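Local coordinates for protein fructokinase (Xylella fastidiosa Temecula1, PDB 3LJS) that probably transfers a phosphate group from ATP to fructose, as a fructokinase of the PfkB carbohydrate kinase family in the ribokinase clan, at residues F127-F133 / R155-A161; W238-T242 / C286-I292; E246-F250 / L296-A301. The contacts are given in a common frame with arbitrary orientation. Residues are numbered along the deposited sequence.

Interaction 1. Residues F127-F133 / R155-A161; sequences FSDALIF and RAQAAGA
This is a buried apolar contact inside a right-handed beta-alpha-beta crossover of the ribokinase-like core, formed where the C-terminal end of helix 143-158 returns toward strand 130-136 before the chain enters strand 162-166. Residues 127-129 close a short helix; Ala130 is extended, the chain turns a corner at Leu131 (phi/psi -106/-23), and Ile132 and Phe133 run on as strand. In the other segment the helix ends in a Schellman motif: Gly160 takes phi/psi 86/25, and Ala161 N bonds back to Ala156 O at 2.9 Å and Gly160 N to Gln157 O at 3.1 Å. Glycine suits this place because a CB would be jammed against the preceding carbonyl.

The CA atoms of Phe127 and Ala156 lie 6.0 Å apart, those of Leu131 and Ala161 4.3 Å. Phe127, chi1 m, lays its ring against the helix, with CD1 3.7 Å from Ala156 CA, and Arg155 CG sits over the ring face in a CH-pi contact, 4.0 Å from the centroid. The arginine thus spends its aliphatic part on the phenyl group while its guanidinium pairs with Glu151. Alanines permit the close approach: Ala159 CB is 4.0 Å from Phe127 CB, and Phe133, chi1 t, brings its CB to 3.4 Å from Ala156 CB. Lys4 NZ gathers the carbonyls of Ser128, Ala130 and Ala159 at the seam. No hydrogen bond joins the two segments, though backbone bonds from Leu131 and Phe133 to Ile162 follow directly; at the threshold, Ala161 CA makes a CA-H...O contact of 3.3 Å with Leu131 O.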
loop_
_atom_site.group_PDB
_atom_site.type_symbol
_atom_site.label_atom_id
_atom_site.label_comp_id
_atom_site.label_asym_id
_atom_site.label_seq_id
_atom_site.Cartn_x
_atom_site.Cartn_y
_atom_site.Cartn_z
ATOM N N PHE B 127 -1.892 -31.476 6.276
ATOM C CA PHE B 127 -0.954 -32.425 5.689
ATOM C C PHE B 127 -1.496 -33.855 5.656
ATOM O O PHE B 127 -1.173 -34.621 4.751
ATOM C CB PHE B 127 0.378 -32.369 6.445
ATOM C CG PHE B 127 1.123 -31.076 6.252
ATOM C CD1 PHE B 127 1.898 -30.869 5.112
ATOM C CD2 PHE B 127 1.011 -30.044 7.183
ATOM C CE1 PHE B 127 2.553 -29.651 4.895
ATOM C CE2 PHE B 127 1.662 -28.818 6.975
ATOM C CZ PHE B 127 2.435 -28.624 5.827
ATOM N N SER B 128 -2.324 -34.214 6.631
ATOM C CA SER B 128 -2.895 -35.559 6.655
ATOM C C SER B 128 -3.742 -35.807 5.413
ATOM O O SER B 128 -3.614 -36.845 4.766
ATOM C CB SER B 128 -3.766 -35.762 7.898
ATOM O OG SER B 128 -2.977 -35.765 9.071
ATOM N N ASP B 129 -4.596 -34.843 5.079
ATOM C CA ASP B 129 -5.483 -34.962 3.924
ATOM C C ASP B 129 -4.873 -34.507 2.599
ATOM O O ASP B 129 -5.494 -34.665 1.551
ATOM C CB ASP B 129 -6.771 -34.160 4.156
ATOM C CG ASP B 129 -7.447 -34.500 5.476
ATOM O OD1 ASP B 129 -7.577 -35.705 5.793
ATOM O OD2 ASP B 129 -7.857 -33.559 6.191
ATOM N N ALA B 130 -3.665 -33.953 2.634
ATOM C CA ALA B 130 -3.039 -33.466 1.409
ATOM C C ALA B 130 -2.369 -34.515 0.530
ATOM O O ALA B 130 -1.638 -35.384 1.004
ATOM C CB ALA B 130 -2.032 -32.372 1.742
ATOM N N LEU B 131 -2.628 -34.418 -0.767
ATOM C CA LEU B 131 -2.017 -35.308 -1.737
ATOM C C LEU B 131 -0.951 -34.495 -2.476
ATOM O O LEU B 131 0.003 -35.050 -3.024
ATOM C CB LEU B 131 -3.060 -35.826 -2.731
ATOM C CG LEU B 131 -2.531 -36.655 -3.912
ATOM C CD1 LEU B 131 -1.686 -37.815 -3.405
ATOM C CD2 LEU B 131 -3.704 -37.163 -4.740
ATOM N N ILE B 132 -1.124 -33.174 -2.472
ATOM C CA ILE B 132 -0.195 -32.252 -3.136
ATOM C C ILE B 132 0.031 -30.995 -2.290
ATOM O O ILE B 132 -0.896 -30.497 -1.651
ATOM C CB ILE B 132 -0.746 -31.806 -4.516
ATOM C CG1 ILE B 132 -1.004 -33.038 -5.390
ATOM C CG2 ILE B 132 0.251 -30.868 -5.215
ATOM C CD1 ILE B 132 -1.605 -32.712 -6.747
ATOM N N PHE B 133 1.271 -30.506 -2.276
ATOM C CA PHE B 133 1.636 -29.281 -1.557
ATOM C C PHE B 133 2.290 -28.406 -2.625
ATOM O O PHE B 133 3.328 -28.770 -3.184
ATOM C CB PHE B 133 2.651 -29.581 -0.445
ATOM C CG PHE B 133 3.111 -28.358 0.325
ATOM C CD1 PHE B 133 2.444 -27.949 1.475
ATOM C CD2 PHE B 133 4.230 -27.633 -0.091
ATOM C CE1 PHE B 133 2.880 -26.840 2.207
ATOM C CE2 PHE B 133 4.680 -26.517 0.634
ATOM C CZ PHE B 133 4.004 -26.122 1.784
ATOM N N ARG B 155 7.630 -31.430 5.302
ATOM C CA ARG B 155 6.528 -32.028 6.042
ATOM C C ARG B 155 5.567 -32.701 5.050
ATOM O O ARG B 155 5.081 -33.809 5.281
ATOM C CB ARG B 155 5.810 -30.935 6.849
ATOM C CG ARG B 155 4.889 -31.446 7.938
ATOM C CD ARG B 155 4.543 -30.334 8.932
ATOM N NE ARG B 155 5.720 -29.852 9.657
ATOM C CZ ARG B 155 5.680 -28.980 10.665
ATOM N NH1 ARG B 155 4.518 -28.483 11.075
ATOM N NH2 ARG B 155 6.803 -28.611 11.271
ATOM N N ALA B 156 5.309 -32.029 3.935
ATOM C CA ALA B 156 4.419 -32.565 2.915
ATOM C C ALA B 156 4.944 -33.904 2.402
ATOM O O ALA B 156 4.206 -34.882 2.326
ATOM C CB ALA B 156 4.293 -31.571 1.757
ATOM N N GLN B 157 6.224 -33.941 2.052
ATOM C CA GLN B 157 6.840 -35.155 1.533
ATOM C C GLN B 157 6.706 -36.299 2.532
ATOM O O GLN B 157 6.289 -37.402 2.175
ATOM C CB GLN B 157 8.319 -34.893 1.217
ATOM C CG GLN B 157 9.064 -36.062 0.572
ATOM C CD GLN B 157 9.434 -37.147 1.567
ATOM O OE1 GLN B 157 9.886 -36.857 2.675
ATOM N NE2 GLN B 157 9.260 -38.405 1.170
ATOM N N ALA B 158 7.040 -36.025 3.788
ATOM C CA ALA B 158 6.961 -37.042 4.828
ATOM C C ALA B 158 5.527 -37.508 5.085
ATOM O O ALA B 158 5.316 -38.635 5.522
ATOM C CB ALA B 158 7.577 -36.515 6.117
ATOM N N ALA B 159 4.552 -36.644 4.809
ATOM C CA ALA B 159 3.142 -36.973 5.020
ATOM C C ALA B 159 2.484 -37.645 3.815
ATOM O O ALA B 159 1.275 -37.870 3.808
ATOM C CB ALA B 159 2.361 -35.714 5.399
ATOM N N GLY B 160 3.276 -37.945 2.791
ATOM C CA GLY B 160 2.741 -38.616 1.618
ATOM C C GLY B 160 2.138 -37.722 0.555
ATOM O O GLY B 160 1.278 -38.151 -0.214
ATOM N N ALA B 161 2.578 -36.474 0.503
ATOM C CA ALA B 161 2.058 -35.563 -0.501
ATOM C C ALA B 161 3.144 -35.227 -1.509
ATOM O O ALA B 161 4.331 -35.159 -1.169
ATOM C CB ALA B 161 1.535 -34.288 0.149
#

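Interaction 2. Residues W238-T242 / C286-I292; sequences WYTRT and CHDPESI
Trp238 opens the first segment in extended conformation on strand 237-240, near the antiparallel edge of the large sheet of the ribokinase-like fold, where helix 289-305 packs on a sheet face; its CA-to-CB bond points toward the start of that helix. With chi1 p and chi2 -97°, the indole lies so that Ile292 CG2 sits over the five-membered ring, 3.7 Å from its centroid and 10° off the normal, a CH-pi contact; at the far end of the indole, Trp238 CH2 meets Pro289 CB at 4.1 Å. A broad aromatic thus spans the turn from Pro289 to Ile292. Tyr239 points away, packing on Leu227 and Val229 of strand 226-230.

Thr240, chi1 p, faces the helix segment again, its CA 6.2 Å from that of Cys286. Its CG2 touches Cys286 O at 3.5 Å and Ile292 CD1 at 3.8 Å, while OG1 accepts from Thr242 N at 3.2 Å, an ST turn; Ala243 N also bonds to this OG1. Thr242, likewise p, stands beside His287. One water lies 2.7 Å from Thr240 OG1, 2.7 Å from Thr242 OG1 and 2.6 Å from Cys286 O, to which it donates.

In the second segment, Asp288 is the N-cap: OD1 accepts weakly from Glu290 N at 3.3 Å and OD2 from Ser291 OG at 2.6 Å. Proline suits the first turn, where no backbone NH is needed. Sheet and helix thus meet through apolar packing round Trp238 and Ile292, and through a water that serves two hydroxyls and a carbonyl lacking any direct bond across.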
loop_
_atom_site.group_PDB
_atom_site.type_symbol
_atom_site.label_atom_id
_atom_site.label_comp_id
_atom_site.label_asym_id
_atom_site.label_seq_id
_atom_site.Cartn_x
_atom_site.Cartn_y
_atom_site.Cartn_z
ATOM N N TRP B 238 8.400 -30.647 -21.423
ATOM C CA TRP B 238 8.416 -31.421 -20.189
ATOM C C TRP B 238 9.610 -32.366 -20.218
ATOM O O TRP B 238 10.043 -32.796 -21.286
ATOM C CB TRP B 238 7.117 -32.215 -20.009
ATOM C CG TRP B 238 6.843 -33.240 -21.078
ATOM C CD1 TRP B 238 6.040 -33.091 -22.171
ATOM C CD2 TRP B 238 7.353 -34.576 -21.134
ATOM N NE1 TRP B 238 6.013 -34.254 -22.904
ATOM C CE2 TRP B 238 6.814 -35.182 -22.290
ATOM C CE3 TRP B 238 8.216 -35.322 -20.319
ATOM C CZ2 TRP B 238 7.109 -36.504 -22.653
ATOM C CZ3 TRP B 238 8.508 -36.638 -20.680
ATOM C CH2 TRP B 238 7.956 -37.211 -21.837
ATOM N N TYR B 239 10.145 -32.667 -19.038
ATOM C CA TYR B 239 11.295 -33.554 -18.897
ATOM C C TYR B 239 11.108 -34.451 -17.679
ATOM O O TYR B 239 10.576 -34.013 -16.658
ATOM C CB TYR B 239 12.575 -32.750 -18.665
ATOM C CG TYR B 239 12.901 -31.724 -19.721
ATOM C CD1 TYR B 239 13.719 -32.043 -20.805
ATOM C CD2 TYR B 239 12.396 -30.427 -19.632
ATOM C CE1 TYR B 239 14.029 -31.087 -21.776
ATOM C CE2 TYR B 239 12.697 -29.469 -20.594
ATOM C CZ TYR B 239 13.511 -29.805 -21.661
ATOM O OH TYR B 239 13.794 -28.856 -22.611
ATOM N N THR B 240 11.548 -35.699 -17.796
ATOM C CA THR B 240 11.508 -36.647 -16.684
ATOM C C THR B 240 12.908 -37.235 -16.698
ATOM O O THR B 240 13.707 -36.896 -17.572
ATOM C CB THR B 240 10.492 -37.793 -16.896
ATOM O OG1 THR B 240 10.866 -38.561 -18.046
ATOM C CG2 THR B 240 9.091 -37.239 -17.077
ATOM N N ARG B 241 13.222 -38.109 -15.751
ATOM C CA ARG B 241 14.559 -38.689 -15.738
ATOM C C ARG B 241 14.775 -39.695 -16.866
ATOM O O ARG B 241 15.895 -40.143 -17.084
ATOM C CB ARG B 241 14.841 -39.352 -14.386
ATOM C CG ARG B 241 14.756 -38.373 -13.231
ATOM C CD ARG B 241 15.102 -39.004 -11.892
ATOM N NE ARG B 241 14.901 -38.035 -10.821
ATOM C CZ ARG B 241 15.453 -38.114 -9.615
ATOM N NH1 ARG B 241 16.256 -39.130 -9.312
ATOM N NH2 ARG B 241 15.201 -37.172 -8.709
ATOM N N THR B 242 13.714 -40.030 -17.596
ATOM C CA THR B 242 13.825 -41.004 -18.681
ATOM C C THR B 242 13.527 -40.475 -20.081
ATOM O O THR B 242 13.848 -41.135 -21.071
ATOM C CB THR B 242 12.906 -42.221 -18.424
ATOM O OG1 THR B 242 11.560 -41.774 -18.218
ATOM C CG2 THR B 242 13.373 -42.998 -17.200
ATOM N N CYS B 286 5.314 -40.478 -14.522
ATOM C CA CYS B 286 6.519 -39.964 -15.152
ATOM C C CYS B 286 7.186 -40.953 -16.093
ATOM O O CYS B 286 8.032 -40.567 -16.902
ATOM C CB CYS B 286 7.507 -39.503 -14.086
ATOM S SG CYS B 286 6.930 -38.034 -13.221
ATOM N N HIS B 287 6.804 -42.223 -15.994
ATOM C CA HIS B 287 7.366 -43.252 -16.862
ATOM C C HIS B 287 6.455 -43.497 -18.063
ATOM O O HIS B 287 6.754 -44.340 -18.906
ATOM C CB HIS B 287 7.547 -44.568 -16.096
ATOM C CG HIS B 287 8.595 -44.507 -15.027
ATOM N ND1 HIS B 287 8.726 -45.481 -14.061
ATOM C CD2 HIS B 287 9.564 -43.597 -14.778
ATOM C CE1 HIS B 287 9.731 -45.170 -13.260
ATOM N NE2 HIS B 287 10.257 -44.033 -13.673
ATOM N N ASP B 288 5.360 -42.746 -18.152
ATOM C CA ASP B 288 4.408 -42.939 -19.246
ATOM C C ASP B 288 4.077 -41.669 -20.037
ATOM O O ASP B 288 3.099 -40.983 -19.753
ATOM C CB ASP B 288 3.135 -43.562 -18.673
ATOM C CG ASP B 288 2.104 -43.859 -19.730
ATOM O OD1 ASP B 288 2.471 -43.940 -20.924
ATOM O OD2 ASP B 288 0.924 -44.025 -19.356
ATOM N N PRO B 289 4.884 -41.360 -21.065
ATOM C CA PRO B 289 4.707 -40.178 -21.916
ATOM C C PRO B 289 3.287 -39.980 -22.434
ATOM O O PRO B 289 2.847 -38.844 -22.631
ATOM C CB PRO B 289 5.712 -40.415 -23.042
ATOM C CG PRO B 289 6.817 -41.142 -22.338
ATOM C CD PRO B 289 6.043 -42.150 -21.511
ATOM N N GLU B 290 2.571 -41.079 -22.658
ATOM C CA GLU B 290 1.200 -40.999 -23.140
ATOM C C GLU B 290 0.306 -40.302 -22.103
ATOM O O GLU B 290 -0.521 -39.459 -22.454
ATOM C CB GLU B 290 0.680 -42.405 -23.465
ATOM C CG GLU B 290 -0.755 -42.443 -23.952
ATOM C CD GLU B 290 -1.106 -43.750 -24.651
ATOM O OE1 GLU B 290 -0.928 -44.836 -24.048
ATOM O OE2 GLU B 290 -1.567 -43.685 -25.812
ATOM N N SER B 291 0.474 -40.647 -20.828
ATOM C CA SER B 291 -0.307 -40.014 -19.771
ATOM C C SER B 291 0.175 -38.573 -19.564
ATOM O O SER B 291 -0.627 -37.669 -19.341
ATOM C CB SER B 291 -0.166 -40.784 -18.456
ATOM O OG SER B 291 -0.690 -42.096 -18.580
ATOM N N ILE B 292 1.488 -38.369 -19.631
ATOM C CA ILE B 292 2.052 -37.035 -19.452
ATOM C C ILE B 292 1.445 -36.072 -20.472
ATOM O O ILE B 292 0.949 -35.008 -20.110
ATOM C CB ILE B 292 3.590 -37.048 -19.614
ATOM C CG1 ILE B 292 4.222 -37.886 -18.497
ATOM C CG2 ILE B 292 4.140 -35.608 -19.577
ATOM C CD1 ILE B 292 5.731 -38.048 -18.623
HETATM O O HOH W 1 9.409 -40.506 -19.163
#

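Interaction 3. Residues E246-F250 / L296-A301; sequences EVPTF and LRFAAA
A bent, non-regular strip, residues 246-250, continues from the end of strand 244-246 along one flank of helix 289-305. It advances with the helix: CA atoms pair as Val247 with Leu296 (5.9 Å), Pro248 with Arg297 (5.1 Å), Thr249 with Ala300 (5.7 Å) and Phe250 with Ala301 (6.3 Å). Val247 CG2 and Leu296 CD1 press side by side only 3.3 Å apart, an unusually tight methyl contact; the valine, chi1 t, directs CG1 to within 4.2 Å of Ala300 CB.

Ala300 makes the hollow. Its small methyl lets the backbone settle so closely that Pro248 O is 3.1 Å from Ala300 CB, where a larger residue would hold the strip off; the carbonyl, buried here, has no polar partner in the model. On the outer side, the puckered Pro248 ring sets its CG over the flat face of the Arg297 guanidinium, 3.8 Å from NH2.

Phe250, chi1 m, lays its ring along the turn from Arg297 to Ala301. Its CE2 approaches Arg297 O at 3.3 Å, edge-on, its CZ lies 3.7 Å from Arg297 CG, and CE2 also reaches Ala301 CB at 3.7 Å. Alanines at 300 and 301 thus leave room for a phenyl group. Phe298, pointing away, packs on helices 262-275 and 319-328, Ala299 on 262-275. This is plain loop-on-helix packing in the ribokinase-like fold, at the sheet border toward the ATP-binding residue Thr230.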
loop_
_atom_site.group_PDB
_atom_site.type_symbol
_atom_site.label_atom_id
_atom_site.label_comp_id
_atom_site.label_asym_id
_atom_site.label_seq_id
_atom_site.Cartn_x
_atom_site.Cartn_y
_atom_site.Cartn_z
ATOM N N GLU B 246 6.986 -32.422 -25.672
ATOM C CA GLU B 246 6.244 -31.172 -25.766
ATOM C C GLU B 246 4.824 -31.303 -25.212
ATOM O O GLU B 246 4.258 -32.399 -25.134
ATOM C CB GLU B 246 6.136 -30.727 -27.224
ATOM C CG GLU B 246 7.430 -30.754 -28.007
ATOM C CD GLU B 246 8.515 -29.932 -27.359
ATOM O OE1 GLU B 246 8.218 -28.797 -26.930
ATOM O OE2 GLU B 246 9.664 -30.418 -27.288
ATOM N N VAL B 247 4.248 -30.169 -24.836
ATOM C CA VAL B 247 2.889 -30.141 -24.314
ATOM C C VAL B 247 2.001 -29.529 -25.385
ATOM O O VAL B 247 2.367 -28.526 -26.006
ATOM C CB VAL B 247 2.787 -29.278 -23.032
ATOM C CG1 VAL B 247 1.324 -29.104 -22.634
ATOM C CG2 VAL B 247 3.560 -29.934 -21.896
ATOM N N PRO B 248 0.830 -30.137 -25.637
ATOM C CA PRO B 248 -0.094 -29.611 -26.653
ATOM C C PRO B 248 -0.577 -28.231 -26.210
ATOM O O PRO B 248 -0.861 -28.028 -25.031
ATOM C CB PRO B 248 -1.228 -30.638 -26.658
ATOM C CG PRO B 248 -0.548 -31.905 -26.209
ATOM C CD PRO B 248 0.342 -31.415 -25.094
ATOM N N THR B 249 -0.671 -27.285 -27.141
ATOM C CA THR B 249 -1.122 -25.938 -26.794
ATOM C C THR B 249 -2.477 -25.608 -27.421
ATOM O O THR B 249 -2.995 -26.368 -28.243
ATOM C CB THR B 249 -0.099 -24.871 -27.244
ATOM O OG1 THR B 249 1.146 -25.501 -27.565
ATOM C CG2 THR B 249 0.136 -23.864 -26.129
ATOM N N PHE B 250 -3.044 -24.469 -27.029
ATOM C CA PHE B 250 -4.336 -24.034 -27.550
ATOM C C PHE B 250 -4.326 -22.566 -27.969
ATOM O O PHE B 250 -3.638 -21.740 -27.368
ATOM C CB PHE B 250 -5.426 -24.271 -26.504
ATOM C CG PHE B 250 -5.726 -25.721 -26.264
ATOM C CD1 PHE B 250 -6.597 -26.411 -27.101
ATOM C CD2 PHE B 250 -5.108 -26.409 -25.224
ATOM C CE1 PHE B 250 -6.850 -27.767 -26.907
ATOM C CE2 PHE B 250 -5.351 -27.767 -25.018
ATOM C CZ PHE B 250 -6.223 -28.448 -25.860
ATOM N N LEU B 296 -1.011 -32.956 -19.509
ATOM C CA LEU B 296 -0.561 -31.597 -19.761
ATOM C C LEU B 296 -1.430 -30.910 -20.812
ATOM O O LEU B 296 -1.508 -29.682 -20.844
ATOM C CB LEU B 296 0.919 -31.588 -20.151
ATOM C CG LEU B 296 1.795 -32.161 -19.026
ATOM C CD1 LEU B 296 3.258 -32.124 -19.442
ATOM C CD2 LEU B 296 1.582 -31.361 -17.731
ATOM N N ARG B 297 -2.085 -31.687 -21.675
ATOM C CA ARG B 297 -2.973 -31.080 -22.666
ATOM C C ARG B 297 -4.130 -30.426 -21.904
ATOM O O ARG B 297 -4.587 -29.336 -22.252
ATOM C CB ARG B 297 -3.542 -32.123 -23.633
ATOM C CG ARG B 297 -4.690 -31.568 -24.484
ATOM C CD ARG B 297 -5.320 -32.616 -25.399
ATOM N NE ARG B 297 -4.386 -33.070 -26.425
ATOM C CZ ARG B 297 -3.805 -34.265 -26.437
ATOM N NH1 ARG B 297 -4.060 -35.149 -25.478
ATOM N NH2 ARG B 297 -2.956 -34.574 -27.408
ATOM N N PHE B 298 -4.607 -31.115 -20.870
ATOM C CA PHE B 298 -5.694 -30.599 -20.040
ATOM C C PHE B 298 -5.237 -29.295 -19.386
ATOM O O PHE B 298 -5.950 -28.289 -19.406
ATOM C CB PHE B 298 -6.045 -31.611 -18.944
ATOM C CG PHE B 298 -7.163 -31.173 -18.046
ATOM C CD1 PHE B 298 -8.483 -31.504 -18.344
ATOM C CD2 PHE B 298 -6.902 -30.410 -16.905
ATOM C CE1 PHE B 298 -9.532 -31.081 -17.521
ATOM C CE2 PHE B 298 -7.941 -29.981 -16.074
ATOM C CZ PHE B 298 -9.259 -30.315 -16.379
ATOM N N ALA B 299 -4.051 -29.328 -18.787
ATOM C CA ALA B 299 -3.498 -28.149 -18.119
ATOM C C ALA B 299 -3.407 -26.962 -19.081
ATOM O O ALA B 299 -3.729 -25.825 -18.715
ATOM C CB ALA B 299 -2.121 -28.476 -17.550
ATOM N N ALA B 300 -2.972 -27.227 -20.310
ATOM C CA ALA B 300 -2.849 -26.173 -21.316
ATOM C C ALA B 300 -4.227 -25.601 -21.649
ATOM O O ALA B 300 -4.374 -24.395 -21.868
ATOM C CB ALA B 300 -2.190 -26.723 -22.575
ATOM N N ALA B 301 -5.236 -26.467 -21.683
ATOM C CA ALA B 301 -6.594 -26.021 -21.989
ATOM C C ALA B 301 -7.101 -25.081 -20.902
ATOM O O ALA B 301 -7.757 -24.086 -21.197
ATOM C CB ALA B 301 -7.527 -27.221 -22.127
#

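In the fold
Interactions 2 and 3 are neighbours on one helix, 289-305, with centres about 14 Å apart; they touch through Trp238, whose CB lies 3.9 Å from Leu296 CD1 and whose CD1 lies 4.0 Å from Val247 CG2. Their segments alternate along the chain: strand 237-240 and then the loop from 246 meet successive parts of the same helix. Interaction 1 stands apart, its centre about 22 Å from that of interaction 2 and 26 Å from that of interaction 3, yet it reaches the same sheet as interaction 2. None contains an ATP-binding residue: side chains of Val247 and Thr230 are about 8 Å apart, Leu296 and Lys195 about 9 Å, Ile132 and Lys195 about 12 Å.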